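Molybdenum-binding-protein (Azotobacter vinelandii, PDB 1H9M) binds molybdate in the cytoplasm, apparently in a cooperative manner, and probably serves in molybdenum homeostasis. Local coordinates at the interface of chains A and B. Sequence-based numbering; all coordinates share one arbitrary frame. Chains: chain A/B, Molybdenum-binding-protein.

Contact 1: the interface of chains A and B. Residues chain A 49, 51, 56; chain B 77.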
# COMPACT_ATOMS: atom_id res chain seq x y z
N SER A 49 -21.32 6.65 0.90
CA SER A 49 -22.00 5.41 1.31
C SER A 49 -21.96 5.20 2.81
O SER A 49 -22.97 4.90 3.49
CB SER A 49 -21.34 4.21 0.63
OG SER A 49 -22.10 3.08 1.01
N GLN A 51 -21.79 7.53 4.93
CA GLN A 51 -22.34 8.77 5.50
C GLN A 51 -21.37 9.51 6.39
O GLN A 51 -21.69 10.02 7.47
CB GLN A 51 -23.68 8.47 6.19
CG GLN A 51 -24.63 7.78 5.21
CD GLN A 51 -25.95 7.44 5.89
OE1 GLN A 51 -26.77 8.33 6.10
NE2 GLN A 51 -26.16 6.19 6.24
N LYS A 56 -18.99 11.86 13.20
CA LYS A 56 -19.31 10.43 13.08
C LYS A 56 -18.26 9.54 13.74
O LYS A 56 -17.03 9.80 13.51
CB LYS A 56 -19.40 10.03 11.58
CG LYS A 56 -19.81 8.56 11.47
CD LYS A 56 -20.48 8.22 10.16
CE LYS A 56 -21.67 7.30 10.43
NZ LYS A 56 -22.30 6.81 9.17
N ARG B 77 -19.18 -1.48 8.37
CA ARG B 77 -19.17 -1.25 6.95
C ARG B 77 -17.81 -0.54 6.69
O ARG B 77 -17.51 0.30 7.50
CB ARG B 77 -20.33 -0.37 6.44
CG ARG B 77 -21.66 -0.97 6.91
CD ARG B 77 -22.86 -0.18 6.42
NE ARG B 77 -22.92 1.17 6.97
CZ ARG B 77 -23.49 2.19 6.33
NH1 ARG B 77 -24.05 2.01 5.14
NH2 ARG B 77 -23.51 3.40 6.87

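Contact 2: the interface of chains A and B. Residues chain A 50, 141-143; chain B 76-78.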
# COMPACT_ATOMS: atom_id res chain seq x y z
N LEU A 50 -20.83 5.48 3.46
CA LEU A 50 -20.64 5.39 4.90
C LEU A 50 -21.28 6.56 5.66
O LEU A 50 -21.13 6.63 6.85
CB LEU A 50 -19.12 5.36 5.22
CG LEU A 50 -18.48 3.99 4.79
CD1 LEU A 50 -17.01 4.02 5.20
CD2 LEU A 50 -19.12 2.84 5.50
N LEU A 141 -11.34 3.15 6.34
CA LEU A 141 -12.16 3.57 7.48
C LEU A 141 -13.34 2.61 7.58
O LEU A 141 -13.78 1.95 6.66
CB LEU A 141 -12.82 4.93 7.13
CG LEU A 141 -11.74 6.03 7.05
CD1 LEU A 141 -12.47 7.39 6.71
CD2 LEU A 141 -10.88 6.14 8.27
N GLY A 142 -13.82 2.54 8.86
CA GLY A 142 -14.99 1.67 9.08
C GLY A 142 -16.04 2.38 9.98
O GLY A 142 -15.67 3.28 10.71
N VAL A 143 -17.29 2.08 9.70
CA VAL A 143 -18.38 2.65 10.52
C VAL A 143 -19.18 1.47 11.09
O VAL A 143 -19.53 0.49 10.54
CB VAL A 143 -19.32 3.66 9.88
CG1 VAL A 143 -18.57 4.95 9.53
CG2 VAL A 143 -20.09 3.11 8.70
N TYR B 76 -19.59 -3.86 11.10
CA TYR B 76 -18.97 -2.66 10.51
C TYR B 76 -19.06 -2.65 9.00
O TYR B 76 -18.99 -3.69 8.34
CB TYR B 76 -17.49 -2.60 10.94
CG TYR B 76 -17.25 -1.95 12.28
CD1 TYR B 76 -16.80 -0.64 12.38
CD2 TYR B 76 -17.48 -2.65 13.47
CE1 TYR B 76 -16.60 -0.02 13.59
CE2 TYR B 76 -17.27 -2.03 14.69
CZ TYR B 76 -16.83 -0.73 14.75
OH TYR B 76 -16.62 -0.14 15.97
N ARG B 77 -19.18 -1.48 8.37
CA ARG B 77 -19.17 -1.25 6.95
C ARG B 77 -17.81 -0.54 6.69
O ARG B 77 -17.51 0.30 7.50
CB ARG B 77 -20.33 -0.37 6.44
CG ARG B 77 -21.66 -0.97 6.91
CD ARG B 77 -22.86 -0.18 6.42
NE ARG B 77 -22.92 1.17 6.97
CZ ARG B 77 -23.49 2.19 6.33
NH1 ARG B 77 -24.05 2.01 5.14
NH2 ARG B 77 -23.51 3.40 6.87
N LEU B 78 -17.02 -1.12 5.79
CA LEU B 78 -15.68 -0.53 5.55
C LEU B 78 -15.69 0.33 4.33
O LEU B 78 -16.43 0.11 3.37
CB LEU B 78 -14.68 -1.71 5.31
CG LEU B 78 -14.56 -2.66 6.51
CD1 LEU B 78 -13.55 -3.76 6.20
CD2 LEU B 78 -14.19 -1.90 7.75

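Contact 3: the interface of chains A and B. Residues chain A 6-8, 61, 63, 66, 140; chain B 68, 78.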
# COMPACT_ATOMS: atom_id res chain seq x y z
N ILE A 6 -10.40 -9.06 11.86
CA ILE A 6 -9.76 -8.65 10.59
C ILE A 6 -8.27 -8.81 10.77
O ILE A 6 -7.78 -8.69 11.87
CB ILE A 6 -10.20 -7.23 10.21
CG1 ILE A 6 -9.80 -6.88 8.75
CG2 ILE A 6 -9.72 -6.19 11.21
CD1 ILE A 6 -10.53 -5.63 8.22
N SER A 7 -7.51 -9.05 9.69
CA SER A 7 -6.10 -9.38 9.84
C SER A 7 -5.32 -8.11 10.21
O SER A 7 -4.39 -8.23 11.02
CB SER A 7 -5.55 -10.03 8.56
OG SER A 7 -5.66 -9.04 7.51
N ALA A 8 -5.80 -6.95 9.72
CA ALA A 8 -5.00 -5.75 10.04
C ALA A 8 -4.73 -5.70 11.55
O ALA A 8 -5.64 -5.63 12.38
CB ALA A 8 -5.67 -4.45 9.66
N VAL A 61 -8.35 1.52 9.97
CA VAL A 61 -7.76 0.20 9.86
C VAL A 61 -6.48 0.29 9.01
O VAL A 61 -6.60 0.77 7.88
CB VAL A 61 -8.78 -0.71 9.13
CG1 VAL A 61 -8.23 -2.11 8.97
CG2 VAL A 61 -10.06 -0.69 10.01
N LYS A 63 -2.99 -2.04 7.82
CA LYS A 63 -2.21 -3.22 7.92
C LYS A 63 -0.73 -2.92 8.31
O LYS A 63 -0.27 -1.87 7.87
CB LYS A 63 -2.16 -3.96 6.57
CG LYS A 63 -3.25 -4.98 6.32
CD LYS A 63 -3.16 -5.46 4.86
CE LYS A 63 -1.81 -6.02 4.71
NZ LYS A 63 -1.73 -7.50 4.92
N TRP A 66 1.89 -1.48 5.92
CA TRP A 66 1.68 -0.17 5.45
C TRP A 66 2.26 0.92 6.41
O TRP A 66 2.29 2.08 6.06
CB TRP A 66 0.18 0.02 5.31
CG TRP A 66 -0.55 -1.04 4.48
CD1 TRP A 66 -0.03 -2.11 3.76
CD2 TRP A 66 -1.96 -1.10 4.29
NE1 TRP A 66 -1.05 -2.82 3.15
CE2 TRP A 66 -2.27 -2.19 3.45
CE3 TRP A 66 -3.00 -0.34 4.83
CZ2 TRP A 66 -3.60 -2.53 3.14
CZ3 TRP A 66 -4.28 -0.66 4.47
CH2 TRP A 66 -4.62 -1.76 3.62
N ILE A 140 -7.86 2.53 5.83
CA ILE A 140 -9.25 2.15 5.52
C ILE A 140 -10.10 2.65 6.68
O ILE A 140 -9.70 2.69 7.84
CB ILE A 140 -9.29 0.62 5.41
CG1 ILE A 140 -8.65 0.20 4.08
CG2 ILE A 140 -10.76 0.15 5.50
CD1 ILE A 140 -8.34 -1.33 4.09
N LEU B 68 -6.23 -7.50 2.84
CA LEU B 68 -6.52 -7.84 4.24
C LEU B 68 -7.46 -9.09 4.21
O LEU B 68 -8.09 -9.31 3.19
CB LEU B 68 -7.33 -6.73 4.85
CG LEU B 68 -6.54 -5.43 5.08
CD1 LEU B 68 -6.25 -4.70 3.78
CD2 LEU B 68 -7.48 -4.53 5.91
N LEU B 78 -17.02 -1.12 5.79
CA LEU B 78 -15.68 -0.53 5.55
C LEU B 78 -15.69 0.33 4.33
O LEU B 78 -16.43 0.11 3.37
CB LEU B 78 -14.68 -1.71 5.31
CG LEU B 78 -14.56 -2.66 6.51
CD1 LEU B 78 -13.55 -3.76 6.20
CD2 LEU B 78 -14.19 -1.90 7.75

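Contact 1: the interface of chains A and B
B:Arg77 reaches across from chain B and lays its guanidinium against the end of an A-chain helix, where it meets the backbone carbonyl of A:Ser49. The carbonyl oxygen O of A:Ser49 lies 3.5 Å from NH1 and 3.7 Å from NH2 of the arginine, and both are nearer to it than CZ is. It stands well off the guanidinium plane, towards the end that carries the two terminal nitrogens. This approach is beyond hydrogen-bonding reach, but the partial negative charge expected at a helix C-terminus would probably favour the cation there. A bend at chi3 (-64°) turns the end of the arginine chain towards the helix. The amide of A:Gln51 flanks the same group: its NE2 is 3.9 Å from B:Arg77 NH2, and the amide and guanidinium planes are perpendicular. As modelled, OE1 of the glutamine points away from the arginine. A:Lys56 completes the rim with its ammonium NZ 4.3 Å from NH2 of B:Arg77, a proximity of like charges that might cost some binding energy unless solvent screens it. A:Ser49 closes helix 44-49, and A:Gln51, with left-handed backbone torsions (55°/43°), turns the chain onward into the loop that includes A:Lys56 and precedes strand 57-62. The same helix carries A:Ser46 of a molybdate pocket, while B:Arg77 belongs to the short strand 77-78.

Contact 2: the interface of chains A and B
An antiparallel strand pairing joins the two subunits here: A:Gly142 and A:Val143 align with B:Leu78 and B:Arg77, which links the backbones of neighbouring copies in the deposited trimer. A:Val143 and B:Arg77 exchange two hydrogen bonds. The amide N of A:Val143 donates to O of B:Arg77 at 2.8 Å. In return N of B:Arg77 donates to O of A:Val143 at 2.9 Å. The pairing runs on to O of A:Leu141, 3.3 Å from CA of B:Leu78. Side chains seal this ladder. CD2 of A:Leu50 touches CB of B:Arg77 at 3.6 Å, and the two side chains slide past each other in opposite directions. CG2 of A:Val143 sits between its own N and carbonyl carbon, with CG1 beside the backbone N (chi1 -66°). This methyl thereby faces the arginine and lies 3.8 Å from its NE, off the guanidinium plane. On the other side of the residue, CD1 of the B:Tyr76 ring comes to 3.4 Å from the carbonyl carbon C of A:Val143, while the carbonyl carbon C of A:Gly142 lies at the ring edge, in its plane. CD2 of B:Leu78 rests on CA of A:Gly142 at 3.9 Å. The A-chain partner is strand 140-143, close to the C-terminus; B:Arg77 and B:Leu78 form strand 77-78, and A:Leu50 comes from the loop just after helix 44-49.

Contact 3: the interface of chains A and B
The branch of B:Leu68, with CG beside its backbone N (chi1 -71°) and the methyls set by chi2 of 72°, plugs into a mostly apolar hollow of chain A. A:Lys63 runs past it the opposite way, an extended chi2 (172°) laying CG and CD against the leucine; the bends at chi3 and chi4 carry CE and NZ away. CD of the lysine lies 3.4 Å from CD1 of the leucine and equally near its CG, so packing is tight on this side. CD1 also meets the benzo end of A:Trp66, 3.4 Å from CH2, the leucine crossing the indole at about a right angle. CB of A:Lys63 lies over the centre of one face of the indole, which probably limits its tilt. The other methyl, CD2, faces A:Ile140 tip to tip, 3.8 Å from its CD1, and has CG1 of A:Val61 at 4.0 Å. CD1 of A:Ile6 reaches CD2 of B:Leu68 obliquely and also points at B:Leu78, tip to tip, with 4.1 Å between their CD1 atoms. OG of A:Ser7 lies beside the leucine backbone. B:Leu68 buries more surface than any other residue here (84 Å²), and this knob-in-hollow packing ties the subunits together through shape and hydrophobic contact, probably stabilising the trimeric assembly.

Contacts 1 and 2 are neighbours, with C-alpha centres about 6 Å apart, and share B:Arg77: its backbone serves the strand pairing while its guanidinium reaches the helix end. The C-alpha centre of contact 3 lies about 12 Å from contact 2's and 17 Å from contact 1's. B:Leu78 connects it to contact 2, as does strand 140-143 of chain A, whose first residue lines the hollow. The three therefore form one continuous seam along the subunit boundary. Since helix 44-49 carries A:Ser46 of a molybdate pocket, the seam offers a plausible route for coupling ligand binding to assembly, although the structure alone does not show it.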